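Local coordinates for hydrogenase maturation factor (Thermoanaerobacter tengcongensis, PDB 3VTH), which probably transfers the carbamoyl group of carbamoyl phosphate, with the use of ATP, to the C-terminal cysteine of HypE during maturation of [NiFe]-hydrogenases, at residues V23-F28 with N70-S75; P542-A547 with N590-S595. All coordinates share one frame; numbering follows the deposited sequence.

Contact 1: residues V23-F28 with N70-S75; sequences VGFRPF and NPPSLS. With PO4 (phosphate ion), chain E.
P72 wedges its pyrrolidine ring between V23, F25 and F28, and with V23 and F28 it accounts for most of the 358 Å² buried here. F25 and F28 share the CD-CG side of the ring; V23 takes CB. CD sits over the middle of the F25 ring, 3.7 Å from its centroid and 9° off the normal, a CH-pi contact. F28 takes the same methylene obliquely, CD1 lying 3.9 Å from P72 CD, while V23 meets CB through both its carbonyl oxygen and CG2. F28 CG is anti to the backbone N (chi1 175°), on the side facing P72; at the far end of the ring CZ lies 3.2 Å from N70 O. V23 divides its branches: CG2 leans on P72 CB, and CG1 packs 3.7 Å from L74 CB. A water bridges the two backbones, donating to V23 O and accepting from L74 N. P72 O closes the type I turn P72-S75, gripped by both N and OG of S75, with OG at 2.8 Å.

Residues 23-26, the loop and first turn of helix 25-35, form the phosphate-binding loop of the acylphosphatase fold. The amides of G22, V23, G24, F25 and R26 donate hydrogen bonds to a bound phosphate; R26, a predicted active-site residue, adds NE to O4 at 2.8 Å and NH2 to O3. G24 is the N-cap, so the phosphate sits at the helix N-terminus, where the dipole would be expected to favour an anion. The far end of the guanidinium, NH1, forms a salt bridge with D152. F25 also packs on L49 of strand 48-55, I77 of strand 76-85 and I67 of helix 57-69, and I67 touches F28 too, so the loop 70-75 covers the start of helix 25-35 beside the sheet.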
loop_
_atom_site.group_PDB
_atom_site.type_symbol
_atom_site.label_atom_id
_atom_site.label_comp_id
_atom_site.label_asym_id
_atom_site.label_seq_id
_atom_site.Cartn_x
_atom_site.Cartn_y
_atom_site.Cartn_z
ATOM N N VAL A 23 4.520 21.739 3.199
ATOM C CA VAL A 23 5.607 21.232 4.037
ATOM C C VAL A 23 6.236 22.386 4.816
ATOM O O VAL A 23 7.244 22.217 5.493
ATOM C CB VAL A 23 6.676 20.441 3.200
ATOM C CG1 VAL A 23 6.011 19.310 2.404
ATOM C CG2 VAL A 23 7.435 21.367 2.211
ATOM N N GLY A 24 5.630 23.564 4.730
ATOM C CA GLY A 24 6.227 24.764 5.332
ATOM C C GLY A 24 7.455 25.255 4.588
ATOM O O GLY A 24 8.346 25.877 5.184
ATOM N N PHE A 25 7.497 25.016 3.279
ATOM C CA PHE A 25 8.605 25.513 2.473
ATOM C C PHE A 25 8.613 27.043 2.325
ATOM O O PHE A 25 9.674 27.659 2.324
ATOM C CB PHE A 25 8.634 24.835 1.106
ATOM C CG PHE A 25 9.982 24.277 0.726
ATOM C CD1 PHE A 25 10.084 22.993 0.190
ATOM C CD2 PHE A 25 11.147 25.034 0.893
ATOM C CE1 PHE A 25 11.333 22.464 -0.190
ATOM C CE2 PHE A 25 12.405 24.523 0.515
ATOM C CZ PHE A 25 12.497 23.238 -0.023
ATOM N N ARG A 26 7.444 27.655 2.201
ATOM C CA ARG A 26 7.369 29.116 2.107
ATOM C C ARG A 26 7.892 29.807 3.371
ATOM O O ARG A 26 8.793 30.631 3.262
ATOM C CB ARG A 26 5.976 29.596 1.678
ATOM C CG ARG A 26 5.692 29.303 0.185
ATOM C CD ARG A 26 4.244 29.524 -0.176
ATOM N NE ARG A 26 3.369 28.491 0.408
ATOM C CZ ARG A 26 2.042 28.466 0.287
ATOM N NH1 ARG A 26 1.405 29.419 -0.408
ATOM N NH2 ARG A 26 1.347 27.474 0.849
ATOM N N PRO A 27 7.385 29.436 4.574
ATOM C CA PRO A 27 7.967 30.063 5.772
ATOM C C PRO A 27 9.456 29.750 5.992
ATOM O O PRO A 27 10.195 30.630 6.429
ATOM C CB PRO A 27 7.117 29.507 6.935
ATOM C CG PRO A 27 6.358 28.347 6.372
ATOM C CD PRO A 27 6.171 28.655 4.907
ATOM N N PHE A 28 9.878 28.519 5.692
ATOM C CA PHE A 28 11.287 28.141 5.740
ATOM C C PHE A 28 12.149 29.088 4.862
ATOM O O PHE A 28 13.139 29.641 5.325
ATOM C CB PHE A 28 11.443 26.670 5.297
ATOM C CG PHE A 28 12.875 26.199 5.193
ATOM C CD1 PHE A 28 13.409 25.841 3.967
ATOM C CD2 PHE A 28 13.683 26.121 6.321
ATOM C CE1 PHE A 28 14.736 25.406 3.853
ATOM C CE2 PHE A 28 15.015 25.689 6.219
ATOM C CZ PHE A 28 15.533 25.322 4.977
ATOM N N ASN A 70 19.242 21.173 4.837
ATOM C CA ASN A 70 18.124 20.845 5.732
ATOM C C ASN A 70 16.788 21.379 5.271
ATOM O O ASN A 70 16.241 22.310 5.865
ATOM C CB ASN A 70 18.407 21.143 7.211
ATOM C CG ASN A 70 18.851 22.534 7.445
ATOM O OD1 ASN A 70 20.051 22.833 7.388
ATOM N ND2 ASN A 70 17.896 23.413 7.755
ATOM N N PRO A 71 16.264 20.778 4.194
ATOM C CA PRO A 71 14.956 21.136 3.709
ATOM C C PRO A 71 13.897 20.737 4.741
ATOM O O PRO A 71 14.185 19.978 5.669
ATOM C CB PRO A 71 14.819 20.284 2.439
ATOM C CG PRO A 71 15.631 19.097 2.696
ATOM C CD PRO A 71 16.797 19.583 3.507
ATOM N N PRO A 72 12.669 21.237 4.580
ATOM C CA PRO A 72 11.628 20.888 5.546
ATOM C C PRO A 72 11.453 19.372 5.661
ATOM O O PRO A 72 11.690 18.642 4.688
ATOM C CB PRO A 72 10.378 21.545 4.954
ATOM C CG PRO A 72 10.953 22.746 4.134
ATOM C CD PRO A 72 12.179 22.140 3.523
ATOM N N SER A 73 11.041 18.927 6.848
ATOM C CA SER A 73 10.937 17.514 7.228
ATOM C C SER A 73 10.056 16.668 6.301
ATOM O O SER A 73 10.343 15.485 6.057
ATOM C CB SER A 73 10.379 17.433 8.657
ATOM O OG SER A 73 10.248 16.090 9.070
ATOM N N LEU A 74 8.973 17.265 5.806
ATOM C CA LEU A 74 8.030 16.529 4.948
ATOM C C LEU A 74 8.318 16.658 3.454
ATOM O O LEU A 74 7.641 16.026 2.641
ATOM C CB LEU A 74 6.594 16.973 5.230
ATOM C CG LEU A 74 6.005 16.737 6.622
ATOM C CD1 LEU A 74 4.520 17.187 6.588
ATOM C CD2 LEU A 74 6.135 15.273 7.083
ATOM N N SER A 75 9.295 17.487 3.091
ATOM C CA SER A 75 9.640 17.672 1.686
ATOM C C SER A 75 10.269 16.395 1.110
ATOM O O SER A 75 10.930 15.634 1.817
ATOM C CB SER A 75 10.549 18.904 1.470
ATOM O OG SER A 75 11.892 18.652 1.883
HETATM P P PO4 E . 4.036 25.310 2.122
HETATM O O1 PO4 E . 3.478 24.788 3.417
HETATM O O2 PO4 E . 5.228 24.491 1.694
HETATM O O3 PO4 E . 2.978 25.180 1.062
HETATM O O4 PO4 E . 4.457 26.757 2.290
HETATM O O HOH W 1 7.865 19.734 6.706
#

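Contact 2: residues P542-A547 with N590-S595; sequences PGNELA and NTAYVS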
loop_
_atom_site.group_PDB
_atom_site.type_symbol
_atom_site.label_atom_id
_atom_site.label_comp_id
_atom_site.label_asym_id
_atom_site.label_seq_id
_atom_site.Cartn_x
_atom_site.Cartn_y
_atom_site.Cartn_z
ATOM N N PRO A 542 -11.702 -27.712 -11.263
ATOM C CA PRO A 542 -13.138 -27.841 -11.534
ATOM C C PRO A 542 -13.950 -26.805 -10.764
ATOM O O PRO A 542 -13.779 -26.648 -9.549
ATOM C CB PRO A 542 -13.456 -29.253 -11.029
ATOM C CG PRO A 542 -12.474 -29.461 -9.913
ATOM C CD PRO A 542 -11.216 -28.763 -10.349
ATOM N N GLY A 543 -14.811 -26.088 -11.480
ATOM C CA GLY A 543 -15.690 -25.101 -10.866
ATOM C C GLY A 543 -15.184 -23.679 -10.988
ATOM O O GLY A 543 -15.980 -22.740 -10.938
ATOM N N ASN A 544 -13.861 -23.525 -11.118
ATOM C CA ASN A 544 -13.204 -22.234 -11.407
ATOM C C ASN A 544 -13.155 -21.212 -10.266
ATOM O O ASN A 544 -12.085 -20.946 -9.706
ATOM C CB ASN A 544 -13.794 -21.586 -12.676
ATOM C CG ASN A 544 -13.543 -22.411 -13.919
ATOM O OD1 ASN A 544 -12.585 -23.186 -13.979
ATOM N ND2 ASN A 544 -14.404 -22.250 -14.922
ATOM N N GLU A 545 -14.307 -20.619 -9.955
ATOM C CA GLU A 545 -14.440 -19.678 -8.842
ATOM C C GLU A 545 -14.814 -20.414 -7.555
ATOM O O GLU A 545 -14.429 -19.992 -6.459
ATOM C CB GLU A 545 -15.480 -18.600 -9.173
ATOM C CG GLU A 545 -14.905 -17.328 -9.832
ATOM C CD GLU A 545 -13.975 -17.610 -11.013
ATOM O OE1 GLU A 545 -12.800 -17.177 -10.957
ATOM O OE2 GLU A 545 -14.412 -18.265 -11.989
ATOM N N LEU A 546 -15.560 -21.512 -7.705
ATOM C CA LEU A 546 -15.926 -22.395 -6.591
ATOM C C LEU A 546 -14.714 -22.951 -5.849
ATOM O O LEU A 546 -14.737 -23.066 -4.624
ATOM C CB LEU A 546 -16.788 -23.570 -7.077
ATOM C CG LEU A 546 -18.232 -23.370 -7.563
ATOM C CD1 LEU A 546 -18.889 -24.730 -7.819
ATOM C CD2 LEU A 546 -19.077 -22.543 -6.591
ATOM N N ALA A 547 -13.662 -23.298 -6.592
ATOM C CA ALA A 547 -12.461 -23.904 -5.996
ATOM C C ALA A 547 -11.609 -22.909 -5.203
ATOM O O ALA A 547 -10.849 -23.313 -4.320
ATOM C CB ALA A 547 -11.627 -24.632 -7.054
ATOM N N ASN A 590 -16.845 -26.723 -16.917
ATOM C CA ASN A 590 -16.379 -25.606 -16.075
ATOM C C ASN A 590 -14.988 -25.828 -15.481
ATOM O O ASN A 590 -14.758 -25.565 -14.295
ATOM C CB ASN A 590 -17.383 -25.324 -14.940
ATOM C CG ASN A 590 -18.693 -24.766 -15.438
ATOM O OD1 ASN A 590 -18.740 -24.027 -16.424
ATOM N ND2 ASN A 590 -19.774 -25.106 -14.746
ATOM N N THR A 591 -14.067 -26.330 -16.299
ATOM C CA THR A 591 -12.746 -26.702 -15.815
ATOM C C THR A 591 -11.682 -25.795 -16.421
ATOM O O THR A 591 -11.630 -25.620 -17.638
ATOM C CB THR A 591 -12.494 -28.192 -16.115
ATOM O OG1 THR A 591 -13.373 -28.974 -15.293
ATOM C CG2 THR A 591 -11.055 -28.598 -15.824
ATOM N N ALA A 592 -10.867 -25.182 -15.569
ATOM C CA ALA A 592 -9.738 -24.382 -16.034
ATOM C C ALA A 592 -8.472 -25.187 -15.802
ATOM O O ALA A 592 -8.457 -26.079 -14.954
ATOM C CB ALA A 592 -9.669 -23.048 -15.283
ATOM N N TYR A 593 -7.421 -24.904 -16.558
ATOM C CA TYR A 593 -6.135 -25.537 -16.303
ATOM C C TYR A 593 -5.185 -24.510 -15.740
ATOM O O TYR A 593 -5.117 -23.374 -16.248
ATOM C CB TYR A 593 -5.586 -26.174 -17.577
ATOM C CG TYR A 593 -6.387 -27.389 -17.964
ATOM C CD1 TYR A 593 -6.070 -28.648 -17.461
ATOM C CD2 TYR A 593 -7.495 -27.271 -18.805
ATOM C CE1 TYR A 593 -6.830 -29.777 -17.821
ATOM C CE2 TYR A 593 -8.254 -28.380 -19.153
ATOM C CZ TYR A 593 -7.918 -29.619 -18.658
ATOM O OH TYR A 593 -8.684 -30.704 -19.031
ATOM N N VAL A 594 -4.474 -24.891 -14.673
ATOM C CA VAL A 594 -3.721 -23.902 -13.885
ATOM C C VAL A 594 -2.282 -24.298 -13.618
ATOM O O VAL A 594 -1.973 -25.469 -13.334
ATOM C CB VAL A 594 -4.409 -23.578 -12.516
ATOM C CG1 VAL A 594 -5.889 -23.316 -12.713
ATOM C CG2 VAL A 594 -4.207 -24.755 -11.501
ATOM N N SER A 595 -1.409 -23.306 -13.724
ATOM C CA SER A 595 -0.026 -23.375 -13.232
ATOM C C SER A 595 0.003 -22.259 -12.211
ATOM O O SER A 595 -0.010 -21.081 -12.573
ATOM C CB SER A 595 0.972 -23.082 -14.367
ATOM O OG SER A 595 2.270 -22.746 -13.873
#
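P542 and T591 form an antiparallel, non-hydrogen-bonded pair where strand 530-542 runs out against strand 591-594, in the mixed sheet of the second subdomain of the Kae1-like carbamoyltransferase domain. Their CA atoms lie 4.4 Å apart and both side chains project from the same face of the sheet, yet these come no nearer than 4.3 Å, P542 CB to T591 OG1. The hydroxyl has its hydrogen-bond partner in I589 O instead. On the inner side P542 is buried, its ring resting on I581 and I585 of helix 575-587, and R553 of helix 551-559 bonds to its carbonyl oxygen.

The other side faces solvent. N590 is exposed there, although N544 and N590 still bury more surface between the segments than any other residue, out of 216 Å² in all. Beyond P542 the chain turns away through G543 at positive phi. N544 follows at a positive phi as well, and its CG, anti to the carbonyl carbon (chi1 -64°), lies 3.4 Å from N590 O, over the N590 carbonyl group. One bond secures the exit from the strand: G543 N donates to N590 O over 2.9 Å, with an angle of 151° at the hydrogen and the donor tilted 25° from the carbonyl plane.

Overall arrangement
Contact 1 and contact 2 belong to separate domains and share no helix, strand or sheet. Their centres are 54 Å apart, their nearest atoms about 41 Å, and they lie on opposite sides of the chain's centre. They follow in series: residues 23-28 and 70-75 meet within the acylphosphatase range near the N-terminus, long before 542-547 and 590-595 meet in the second Kae1-like subdomain. The zinc-finger and telomere-recombination ranges come between them in sequence. Contact 1 borders a phosphate-binding site, whereas contact 2 joins strand ends away from the annotated sites, which fits a multidomain enzyme whose modules each have their own local packing.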